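Local coordinates for succinoglycan biosynthesis protein (Bacillus cereus ATCC 14579, PDB 2QGM) that is of unproven function but, as a member of the erythromycin esterase-like family, may hydrolyse an ester or related bond, at residues Val77-Asn82 / Arg95-Leu100; Asp185-His190 / Arg235-Glu240; His282-Ala287 / Lys329-Asn334. All blocks are in the same frame, centred on the assembly; numbering follows the deposited sequence.

Interaction 1: residues Val77-Asn82 / Arg95-Leu100; sequences VGLGEN and RLVKYL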
loop_
_atom_site.group_PDB
_atom_site.type_symbol
_atom_site.label_atom_id
_atom_site.label_comp_id
_atom_site.label_asym_id
_atom_site.label_seq_id
_atom_site.Cartn_x
_atom_site.Cartn_y
_atom_site.Cartn_z
ATOM N N VAL A 77 -1.925 -7.087 -7.627
ATOM C CA VAL A 77 -0.815 -6.251 -8.083
ATOM C C VAL A 77 -0.393 -5.280 -6.988
ATOM O O VAL A 77 -1.212 -4.503 -6.496
ATOM C CB VAL A 77 -1.182 -5.437 -9.357
ATOM C CG1 VAL A 77 -0.102 -4.395 -9.645
ATOM C CG2 VAL A 77 -1.323 -6.362 -10.556
ATOM N N GLY A 78 0.883 -5.328 -6.608
ATOM C CA GLY A 78 1.388 -4.419 -5.593
ATOM C C GLY A 78 1.966 -3.208 -6.293
ATOM O O GLY A 78 2.771 -3.356 -7.209
ATOM N N LEU A 79 1.555 -2.013 -5.875
ATOM C CA LEU A 79 2.020 -0.770 -6.488
ATOM C C LEU A 79 2.764 0.064 -5.453
ATOM O O LEU A 79 2.148 0.749 -4.636
ATOM C CB LEU A 79 0.828 0.036 -7.017
ATOM C CG LEU A 79 -0.160 -0.672 -7.944
ATOM C CD1 LEU A 79 -1.415 0.184 -8.099
ATOM C CD2 LEU A 79 0.494 -0.933 -9.296
ATOM N N GLY A 80 4.089 0.018 -5.498
ATOM C CA GLY A 80 4.877 0.767 -4.531
ATOM C C GLY A 80 5.173 2.219 -4.859
ATOM O O GLY A 80 4.787 2.734 -5.910
ATOM N N GLU A 81 5.843 2.880 -3.922
ATOM C CA GLU A 81 6.267 4.268 -4.065
ATOM C C GLU A 81 7.614 4.401 -3.360
ATOM O O GLU A 81 7.787 3.945 -2.219
ATOM C CB GLU A 81 5.218 5.229 -3.477
ATOM C CG GLU A 81 4.662 4.817 -2.125
ATOM C CD GLU A 81 3.429 5.614 -1.753
ATOM O OE1 GLU A 81 2.523 5.730 -2.604
ATOM O OE2 GLU A 81 3.353 6.118 -0.610
ATOM N N ASN A 82 8.575 5.005 -4.056
ATOM C CA ASN A 82 9.921 5.164 -3.524
ATOM C C ASN A 82 9.977 6.021 -2.264
ATOM O O ASN A 82 10.823 5.806 -1.397
ATOM C CB ASN A 82 10.851 5.742 -4.594
ATOM C CG ASN A 82 12.270 5.236 -4.448
ATOM O OD1 ASN A 82 12.625 4.663 -3.417
ATOM N ND2 ASN A 82 13.091 5.437 -5.477
ATOM N N ARG A 95 -2.384 7.180 -12.500
ATOM C CA ARG A 95 -2.540 6.807 -13.904
ATOM C C ARG A 95 -2.561 5.282 -14.017
ATOM O O ARG A 95 -3.405 4.716 -14.708
ATOM C CB ARG A 95 -1.403 7.401 -14.750
ATOM C CG ARG A 95 -1.434 7.034 -16.223
ATOM C CD ARG A 95 -0.409 7.856 -17.003
ATOM N NE ARG A 95 -0.181 7.341 -18.351
ATOM C CZ ARG A 95 -1.043 7.446 -19.357
ATOM N NH1 ARG A 95 -2.208 8.061 -19.184
ATOM N NH2 ARG A 95 -0.746 6.920 -20.540
ATOM N N LEU A 96 -1.641 4.620 -13.318
ATOM C CA LEU A 96 -1.567 3.161 -13.329
ATOM C C LEU A 96 -2.860 2.532 -12.802
ATOM O O LEU A 96 -3.375 1.591 -13.390
ATOM C CB LEU A 96 -0.383 2.684 -12.481
ATOM C CG LEU A 96 0.865 2.108 -13.159
ATOM C CD1 LEU A 96 1.006 2.618 -14.587
ATOM C CD2 LEU A 96 2.090 2.449 -12.311
ATOM N N VAL A 97 -3.374 3.053 -11.694
ATOM C CA VAL A 97 -4.614 2.553 -11.107
ATOM C C VAL A 97 -5.742 2.691 -12.124
ATOM O O VAL A 97 -6.493 1.747 -12.380
ATOM C CB VAL A 97 -4.978 3.343 -9.809
ATOM C CG1 VAL A 97 -6.393 2.982 -9.347
ATOM C CG2 VAL A 97 -3.962 3.036 -8.706
ATOM N N LYS A 98 -5.846 3.863 -12.734
ATOM C CA LYS A 98 -6.896 4.088 -13.718
ATOM C C LYS A 98 -6.811 3.081 -14.867
ATOM O O LYS A 98 -7.832 2.572 -15.338
ATOM C CB LYS A 98 -6.812 5.520 -14.250
ATOM C CG LYS A 98 -8.064 5.964 -14.981
ATOM C CD LYS A 98 -7.976 7.427 -15.377
ATOM C CE LYS A 98 -9.239 7.879 -16.073
ATOM N NZ LYS A 98 -9.089 9.262 -16.591
ATOM N N TYR A 99 -5.597 2.787 -15.316
ATOM C CA TYR A 99 -5.413 1.820 -16.394
ATOM C C TYR A 99 -5.848 0.419 -15.951
ATOM O O TYR A 99 -6.570 -0.272 -16.670
ATOM C CB TYR A 99 -3.947 1.793 -16.835
ATOM C CG TYR A 99 -3.669 0.781 -17.920
ATOM C CD1 TYR A 99 -4.100 0.992 -19.226
ATOM C CD2 TYR A 99 -2.992 -0.403 -17.632
ATOM C CE1 TYR A 99 -3.858 0.043 -20.222
ATOM C CE2 TYR A 99 -2.751 -1.353 -18.614
ATOM C CZ TYR A 99 -3.187 -1.128 -19.906
ATOM O OH TYR A 99 -2.976 -2.084 -20.876
ATOM N N LEU A 100 -5.415 0.001 -14.764
ATOM C CA LEU A 100 -5.786 -1.321 -14.250
ATOM C C LEU A 100 -7.298 -1.474 -14.107
ATOM O O LEU A 100 -7.861 -2.522 -14.418
ATOM C CB LEU A 100 -5.134 -1.572 -12.884
ATOM C CG LEU A 100 -3.615 -1.750 -12.860
ATOM C CD1 LEU A 100 -3.180 -2.080 -11.447
ATOM C CD2 LEU A 100 -3.190 -2.852 -13.818
#

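Interaction 2: residues Asp185-His190 / Arg235-Glu240; sequences DYVRLH and RLLKDE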
loop_
_atom_site.group_PDB
_atom_site.type_symbol
_atom_site.label_atom_id
_atom_site.label_comp_id
_atom_site.label_asym_id
_atom_site.label_seq_id
_atom_site.Cartn_x
_atom_site.Cartn_y
_atom_site.Cartn_z
ATOM N N ASP A 185 -23.658 -0.975 15.254
ATOM C CA ASP A 185 -24.853 -0.639 14.489
ATOM C C ASP A 185 -25.452 -1.880 13.848
ATOM O O ASP A 185 -26.664 -2.081 13.883
ATOM C CB ASP A 185 -24.527 0.387 13.405
ATOM C CG ASP A 185 -24.223 1.753 13.971
ATOM O OD1 ASP A 185 -24.460 1.956 15.179
ATOM O OD2 ASP A 185 -23.761 2.626 13.214
ATOM N N TYR A 186 -24.602 -2.715 13.261
ATOM C CA TYR A 186 -25.082 -3.934 12.627
ATOM C C TYR A 186 -25.774 -4.841 13.639
ATOM O O TYR A 186 -26.864 -5.350 13.381
ATOM C CB TYR A 186 -23.925 -4.694 11.976
ATOM C CG TYR A 186 -24.324 -6.084 11.535
ATOM C CD1 TYR A 186 -25.093 -6.275 10.391
ATOM C CD2 TYR A 186 -23.981 -7.199 12.293
ATOM C CE1 TYR A 186 -25.513 -7.540 10.008
ATOM C CE2 TYR A 186 -24.396 -8.475 11.924
ATOM C CZ TYR A 186 -25.164 -8.639 10.782
ATOM O OH TYR A 186 -25.591 -9.896 10.414
ATOM N N VAL A 187 -25.136 -5.041 14.789
ATOM C CA VAL A 187 -25.687 -5.885 15.842
ATOM C C VAL A 187 -27.016 -5.352 16.374
ATOM O O VAL A 187 -27.957 -6.112 16.584
ATOM C CB VAL A 187 -24.699 -6.013 17.021
ATOM C CG1 VAL A 187 -25.342 -6.794 18.168
ATOM C CG2 VAL A 187 -23.433 -6.709 16.552
ATOM N N ARG A 188 -27.091 -4.043 16.589
ATOM C CA ARG A 188 -28.311 -3.427 17.108
ATOM C C ARG A 188 -29.499 -3.625 16.165
ATOM O O ARG A 188 -30.642 -3.742 16.606
ATOM C CB ARG A 188 -28.085 -1.929 17.336
ATOM C CG ARG A 188 -29.268 -1.206 17.971
ATOM C CD ARG A 188 -28.909 0.227 18.339
ATOM N NE ARG A 188 -28.469 0.989 17.175
ATOM C CZ ARG A 188 -27.279 1.572 17.062
ATOM N NH1 ARG A 188 -26.390 1.487 18.047
ATOM N NH2 ARG A 188 -26.977 2.238 15.958
ATOM N N LEU A 189 -29.214 -3.671 14.870
ATOM C CA LEU A 189 -30.249 -3.827 13.861
ATOM C C LEU A 189 -30.584 -5.274 13.519
ATOM O O LEU A 189 -31.758 -5.653 13.455
ATOM C CB LEU A 189 -29.824 -3.085 12.591
ATOM C CG LEU A 189 -30.649 -3.181 11.306
ATOM C CD1 LEU A 189 -32.084 -2.745 11.549
ATOM C CD2 LEU A 189 -30.000 -2.297 10.255
ATOM N N HIS A 190 -29.554 -6.086 13.320
ATOM C CA HIS A 190 -29.752 -7.479 12.930
ATOM C C HIS A 190 -29.624 -8.544 14.008
ATOM O O HIS A 190 -30.289 -9.571 13.919
ATOM C CB HIS A 190 -28.812 -7.803 11.767
ATOM C CG HIS A 190 -29.123 -7.038 10.518
ATOM N ND1 HIS A 190 -30.161 -7.376 9.677
ATOM C CD2 HIS A 190 -28.547 -5.935 9.985
ATOM C CE1 HIS A 190 -30.211 -6.514 8.675
ATOM N NE2 HIS A 190 -29.244 -5.631 8.838
ATOM N N ARG A 235 -16.027 -13.762 17.158
ATOM C CA ARG A 235 -16.600 -15.103 17.150
ATOM C C ARG A 235 -18.109 -15.015 16.973
ATOM O O ARG A 235 -18.699 -15.722 16.155
ATOM C CB ARG A 235 -16.299 -15.818 18.470
ATOM C CG ARG A 235 -14.834 -16.151 18.695
ATOM C CD ARG A 235 -14.390 -17.321 17.824
ATOM N NE ARG A 235 -13.005 -17.705 18.088
ATOM C CZ ARG A 235 -12.382 -18.719 17.497
ATOM N NH1 ARG A 235 -13.018 -19.461 16.601
ATOM N NH2 ARG A 235 -11.116 -18.991 17.799
ATOM N N LEU A 236 -18.722 -14.131 17.750
ATOM C CA LEU A 236 -20.167 -13.928 17.729
ATOM C C LEU A 236 -20.699 -13.540 16.356
ATOM O O LEU A 236 -21.867 -13.767 16.050
ATOM C CB LEU A 236 -20.543 -12.838 18.738
ATOM C CG LEU A 236 -20.295 -13.126 20.221
ATOM C CD1 LEU A 236 -20.369 -11.825 20.999
ATOM C CD2 LEU A 236 -21.316 -14.129 20.741
ATOM N N LEU A 237 -19.839 -12.966 15.525
ATOM C CA LEU A 237 -20.258 -12.539 14.203
ATOM C C LEU A 237 -19.674 -13.358 13.062
ATOM O O LEU A 237 -19.807 -12.983 11.899
ATOM C CB LEU A 237 -19.902 -11.063 14.009
ATOM C CG LEU A 237 -20.506 -10.097 15.031
ATOM C CD1 LEU A 237 -19.947 -8.711 14.793
ATOM C CD2 LEU A 237 -22.028 -10.093 14.918
ATOM N N LYS A 238 -19.040 -14.479 13.378
ATOM C CA LYS A 238 -18.441 -15.293 12.334
ATOM C C LYS A 238 -19.503 -16.049 11.544
ATOM O O LYS A 238 -19.244 -16.519 10.436
ATOM C CB LYS A 238 -17.436 -16.284 12.939
ATOM C CG LYS A 238 -16.550 -16.975 11.905
ATOM C CD LYS A 238 -15.432 -17.775 12.567
ATOM C CE LYS A 238 -14.452 -18.317 11.535
ATOM N NZ LYS A 238 -13.311 -19.051 12.161
ATOM N N ASP A 239 -20.707 -16.116 12.102
ATOM C CA ASP A 239 -21.807 -16.848 11.488
ATOM C C ASP A 239 -21.368 -18.295 11.454
ATOM O O ASP A 239 -21.177 -18.905 10.398
ATOM C CB ASP A 239 -22.114 -16.306 10.092
ATOM C CG ASP A 239 -23.186 -15.237 10.120
ATOM O OD1 ASP A 239 -23.279 -14.536 11.144
ATOM O OD2 ASP A 239 -23.932 -15.102 9.127
ATOM N N GLU A 240 -21.198 -18.820 12.658
ATOM C CA GLU A 240 -20.753 -20.180 12.867
ATOM C C GLU A 240 -21.477 -20.720 14.099
ATOM O O GLU A 240 -22.596 -20.309 14.391
ATOM C CB GLU A 240 -19.242 -20.164 13.089
ATOM C CG GLU A 240 -18.593 -21.511 13.307
ATOM C CD GLU A 240 -17.087 -21.415 13.162
ATOM O OE1 GLU A 240 -16.488 -20.535 13.822
ATOM O OE2 GLU A 240 -16.495 -22.215 12.404
#

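Interaction 3: residues His282-Ala287 / Lys329-Asn334; sequences HEQYLA and KERLDN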
loop_
_atom_site.group_PDB
_atom_site.type_symbol
_atom_site.label_atom_id
_atom_site.label_comp_id
_atom_site.label_asym_id
_atom_site.label_seq_id
_atom_site.Cartn_x
_atom_site.Cartn_y
_atom_site.Cartn_z
ATOM N N HIS A 282 1.827 -7.177 12.152
ATOM C CA HIS A 282 1.323 -6.055 11.375
ATOM C C HIS A 282 1.347 -6.352 9.874
ATOM O O HIS A 282 0.354 -6.118 9.174
ATOM C CB HIS A 282 2.145 -4.798 11.664
ATOM C CG HIS A 282 1.750 -3.619 10.827
ATOM N ND1 HIS A 282 2.378 -3.307 9.642
ATOM C CD2 HIS A 282 0.777 -2.694 10.999
ATOM C CE1 HIS A 282 1.808 -2.233 9.118
ATOM N NE2 HIS A 282 0.837 -1.843 9.920
ATOM N N GLU A 283 2.474 -6.867 9.381
ATOM C CA GLU A 283 2.601 -7.173 7.950
ATOM C C GLU A 283 1.682 -8.330 7.558
ATOM O O GLU A 283 1.101 -8.345 6.468
ATOM C CB GLU A 283 4.061 -7.496 7.604
ATOM C CG GLU A 283 5.037 -6.348 7.870
ATOM C CD GLU A 283 4.636 -5.043 7.184
ATOM O OE1 GLU A 283 4.609 -4.990 5.934
ATOM O OE2 GLU A 283 4.352 -4.066 7.903
ATOM N N GLN A 284 1.555 -9.293 8.461
ATOM C CA GLN A 284 0.698 -10.446 8.256
ATOM C C GLN A 284 -0.734 -9.941 8.001
ATOM O O GLN A 284 -1.385 -10.347 7.039
ATOM C CB GLN A 284 0.751 -11.311 9.515
ATOM C CG GLN A 284 0.264 -12.734 9.403
ATOM C CD GLN A 284 0.709 -13.535 10.615
ATOM O OE1 GLN A 284 1.906 -13.597 10.917
ATOM N NE2 GLN A 284 -0.244 -14.142 11.319
ATOM N N TYR A 285 -1.200 -9.036 8.855
ATOM C CA TYR A 285 -2.541 -8.491 8.732
ATOM C C TYR A 285 -2.744 -7.626 7.493
ATOM O O TYR A 285 -3.843 -7.592 6.933
ATOM C CB TYR A 285 -2.914 -7.728 10.007
ATOM C CG TYR A 285 -2.937 -8.633 11.222
ATOM C CD1 TYR A 285 -3.223 -9.992 11.088
ATOM C CD2 TYR A 285 -2.703 -8.137 12.500
ATOM C CE1 TYR A 285 -3.274 -10.837 12.202
ATOM C CE2 TYR A 285 -2.751 -8.971 13.621
ATOM C CZ TYR A 285 -3.039 -10.320 13.462
ATOM O OH TYR A 285 -3.106 -11.153 14.562
ATOM N N LEU A 286 -1.707 -6.924 7.046
ATOM C CA LEU A 286 -1.865 -6.132 5.830
ATOM C C LEU A 286 -2.211 -7.110 4.711
ATOM O O LEU A 286 -3.139 -6.882 3.932
ATOM C CB LEU A 286 -0.573 -5.406 5.467
ATOM C CG LEU A 286 -0.189 -4.199 6.321
ATOM C CD1 LEU A 286 1.113 -3.607 5.778
ATOM C CD2 LEU A 286 -1.307 -3.145 6.280
ATOM N N ALA A 287 -1.447 -8.200 4.645
ATOM C CA ALA A 287 -1.653 -9.233 3.640
ATOM C C ALA A 287 -3.023 -9.874 3.778
ATOM O O ALA A 287 -3.717 -10.087 2.781
ATOM C CB ALA A 287 -0.564 -10.295 3.745
ATOM N N LYS A 329 3.563 -13.043 -1.608
ATOM C CA LYS A 329 4.287 -13.833 -2.606
ATOM C C LYS A 329 4.255 -15.317 -2.229
ATOM O O LYS A 329 4.068 -16.175 -3.090
ATOM C CB LYS A 329 5.737 -13.354 -2.726
ATOM C CG LYS A 329 6.544 -14.086 -3.802
ATOM C CD LYS A 329 5.966 -13.853 -5.198
ATOM C CE LYS A 329 6.828 -14.512 -6.271
ATOM N NZ LYS A 329 6.210 -14.432 -7.629
ATOM N N GLU A 330 4.421 -15.609 -0.940
ATOM C CA GLU A 330 4.408 -16.986 -0.449
ATOM C C GLU A 330 3.066 -17.667 -0.664
ATOM O O GLU A 330 2.988 -18.790 -1.185
ATOM C CB GLU A 330 4.722 -17.025 1.049
ATOM C CG GLU A 330 6.150 -16.663 1.407
ATOM C CD GLU A 330 6.350 -16.511 2.906
ATOM O OE1 GLU A 330 5.944 -17.420 3.663
ATOM O OE2 GLU A 330 6.931 -15.488 3.328
ATOM N N ARG A 331 2.008 -16.988 -0.238
ATOM C CA ARG A 331 0.652 -17.504 -0.350
ATOM C C ARG A 331 0.106 -17.509 -1.766
ATOM O O ARG A 331 -0.667 -18.394 -2.127
ATOM C CB ARG A 331 -0.305 -16.664 0.494
ATOM C CG ARG A 331 0.038 -16.541 1.961
ATOM C CD ARG A 331 -0.943 -15.590 2.633
ATOM N NE ARG A 331 -0.600 -15.314 4.022
ATOM C CZ ARG A 331 -1.246 -14.433 4.778
ATOM N NH1 ARG A 331 -2.265 -13.753 4.269
ATOM N NH2 ARG A 331 -0.876 -14.228 6.037
ATOM N N LEU A 332 0.502 -16.518 -2.561
ATOM C CA LEU A 332 -0.025 -16.388 -3.913
ATOM C C LEU A 332 0.874 -16.799 -5.074
ATOM O O LEU A 332 0.384 -17.039 -6.174
ATOM C CB LEU A 332 -0.493 -14.945 -4.116
ATOM C CG LEU A 332 -1.527 -14.482 -3.082
ATOM C CD1 LEU A 332 -1.735 -12.986 -3.219
ATOM C CD2 LEU A 332 -2.852 -15.229 -3.271
ATOM N N ASP A 333 2.179 -16.877 -4.832
ATOM C CA ASP A 333 3.138 -17.250 -5.870
ATOM C C ASP A 333 3.011 -16.336 -7.096
ATOM O O ASP A 333 3.177 -15.126 -6.974
ATOM C CB ASP A 333 2.951 -18.725 -6.259
ATOM C CG ASP A 333 4.046 -19.231 -7.191
ATOM O OD1 ASP A 333 5.232 -18.917 -6.951
ATOM O OD2 ASP A 333 3.722 -19.947 -8.159
ATOM N N ASN A 334 2.714 -16.893 -8.268
ATOM C CA ASN A 334 2.615 -16.072 -9.471
ATOM C C ASN A 334 1.334 -15.256 -9.611
ATOM O O ASN A 334 1.171 -14.521 -10.590
ATOM C CB ASN A 334 2.802 -16.933 -10.721
ATOM C CG ASN A 334 4.259 -17.285 -10.969
ATOM O OD1 ASN A 334 4.577 -18.104 -11.829
ATOM N ND2 ASN A 334 5.155 -16.657 -10.215
#

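Interaction 1: residues Val77-Asn82 / Arg95-Leu100
Leu79 and Val97 meet where strand 76-79 of the central mixed sheet is covered by helix 87-104, the helix that follows it in the chain. Strand, helix and the parallel strand 108-111 form a beta-alpha-beta crossover, with strand 301-304 lying between the two parallel strands in the sheet. Over the segments the strand and helix axes run nearly antiparallel, at 162°, and approach to 11.0 Å, a spacing filled by side chains from both sides.

The contact across the segments is entirely apolar. Val77 and Leu79, two residues apart on the strand, both send their side chains to the helix side of the sheet, while Gly78 between them adds no side chain. They meet Val97 and Leu100, which lie one helical turn apart. Leu79 has CG anti to its carbonyl carbon (chi1 -52°), and from there its two methyls diverge: CD1 approaches Val97 CG2 at 3.9 Å, and CD2 lies 4.4 Å from Leu100 CD1. Leu100 CD1 is in turn shared, since Val77 CG1 comes to 4.3 Å from it. All four residues are buried. The sheet beneath continues the apolar layer, with Met302 and Trp304 of strand 301-304 touching Val97 and Met302 also touching Leu100.

The strand's polar bonds are made by its backbone and, past its end, by Glu81. Val77 and Leu79 pair with strand 301-304, and Gly78 with strand 336-344, which fixes 76-79 as an interior strand. The Glu81 carboxylate is held by a salt bridge to Lys93 and a hydrogen bond with the Tyr140 hydroxyl, and Lys93 also reaches the Leu79 carbonyl. The helix is regular here, with Leu100 N 2.9 Å from Leu96 O.

Interaction 2: residues Asp185-His190 / Arg235-Glu240
Leu237 pushes one methyl group between Tyr186 and Val187, joining the last turn of helix 177-190 to the end of helix 220-236. Both helices belong to the all-helical run between strands 166-171 and 301-304 of the central sheet. Leu237 is the residue at which the second chain segment leaves helical conformation, and its side chain still points back at the neighbouring helix.

The two partners are set differently against it. The tyrosine and leucine side chains run past one another, pointing opposite ways, and the leucine reaches the phenol ring at its edge, near the ring plane, with Leu237 CD2 4.1 Å from Tyr186 CE2. No ring face is used in this contact. Val187 instead stands roughly perpendicular to the leucine: with its CG1 anti to the backbone N (chi1 175°), the other branch, CG2, is the one that meets Leu237 CD2, at 4.0 Å.

Helix 253-269 lies alongside, with Ala256 on Tyr186 and Ala260 on Leu237, while Val198 of helix 195-203 touches Val187. Farther out, Asp239 forms a salt bridge with Arg191, linking the loops that follow the two helices. Within helix 177-190 a further salt bridge joins Arg188 NH2 to Asp185 OD1 at 2.6 Å, although the N-H...O angle is only 129°, so the hydrogen bond is weak.

Interaction 3: residues His282-Ala287 / Lys329-Asn334
Arg331 reaches helix 276-297 with an outstretched side chain: CG stands anti to the carbonyl carbon (chi1 -56°), and from CG to NE the chain is extended, carrying the guanidinium across to Gln284 and Ala287. Gln284 has CG anti to the backbone N (chi1 -163°) and an extended chain beyond it; CG is its side-chain atom nearest the arginine.

The guanidinium is approached from two directions. Ala287 lies over one of its faces, with its CB 3.9 Å from Arg331 NH1. Gln284 lies at its edge, near the plane, where CG is 3.9 Å from Arg331 NH2. The glutamine and arginine side chains cross nearly at right angles, and their flat ends are turned 70° apart, so amide and guanidinium do not stack. No hydrogen bond joins the two segments. The charge is met next door instead, by a salt bridge from Arg331 NH1 to Asp288, the residue following Ala287, which would favour holding the guanidinium against this helix.

His282 ND1 donates to Glu283 OE2 at 2.7 Å, the carboxylate oxygen lying in the imidazole plane. This pair also ties outward: His282 NE2 bonds Asp171 of strand 166-171, and Glu283 OE1 bonds both His309 and Ala324 N at the start of helix 324-332. At that helix's other end, Lys329 NZ returns to Asp333 O at 3.2 Å, from above the carbonyl plane, while Asp333 N bonds to Lys329 O at 2.7 Å.

Within the fold, the contact sits on the more exposed border of the packing between helices 276-297 and 324-332. Phe327 and Leu328 of the shorter helix also touch Ala287, and Tyr285, pointing away from Arg331, packs against helix 253-269, while strand 336-344 of the central sheet follows soon after Asn334.

How the interactions relate
Following the chain from the N terminus, interaction 1 comes first and closes a short loop, with twelve residues between Asn82 and Arg95, most of them the start of helix 87-104. Interaction 2 closes a longer one of 44 residues, largely helical, and interaction 3 another of 41, which passes through strand 301-304. The three lie in series, none nested in or crossing another. Interaction 1 ties the central sheet to a flanking helix; interaction 2 lies outermost, among the helices alone; interaction 3 joins the last helix of that run to the helix leading into strand 336-344. Interactions 1 and 3 are nearest neighbours, about 7 Å apart between closest atoms, without touching.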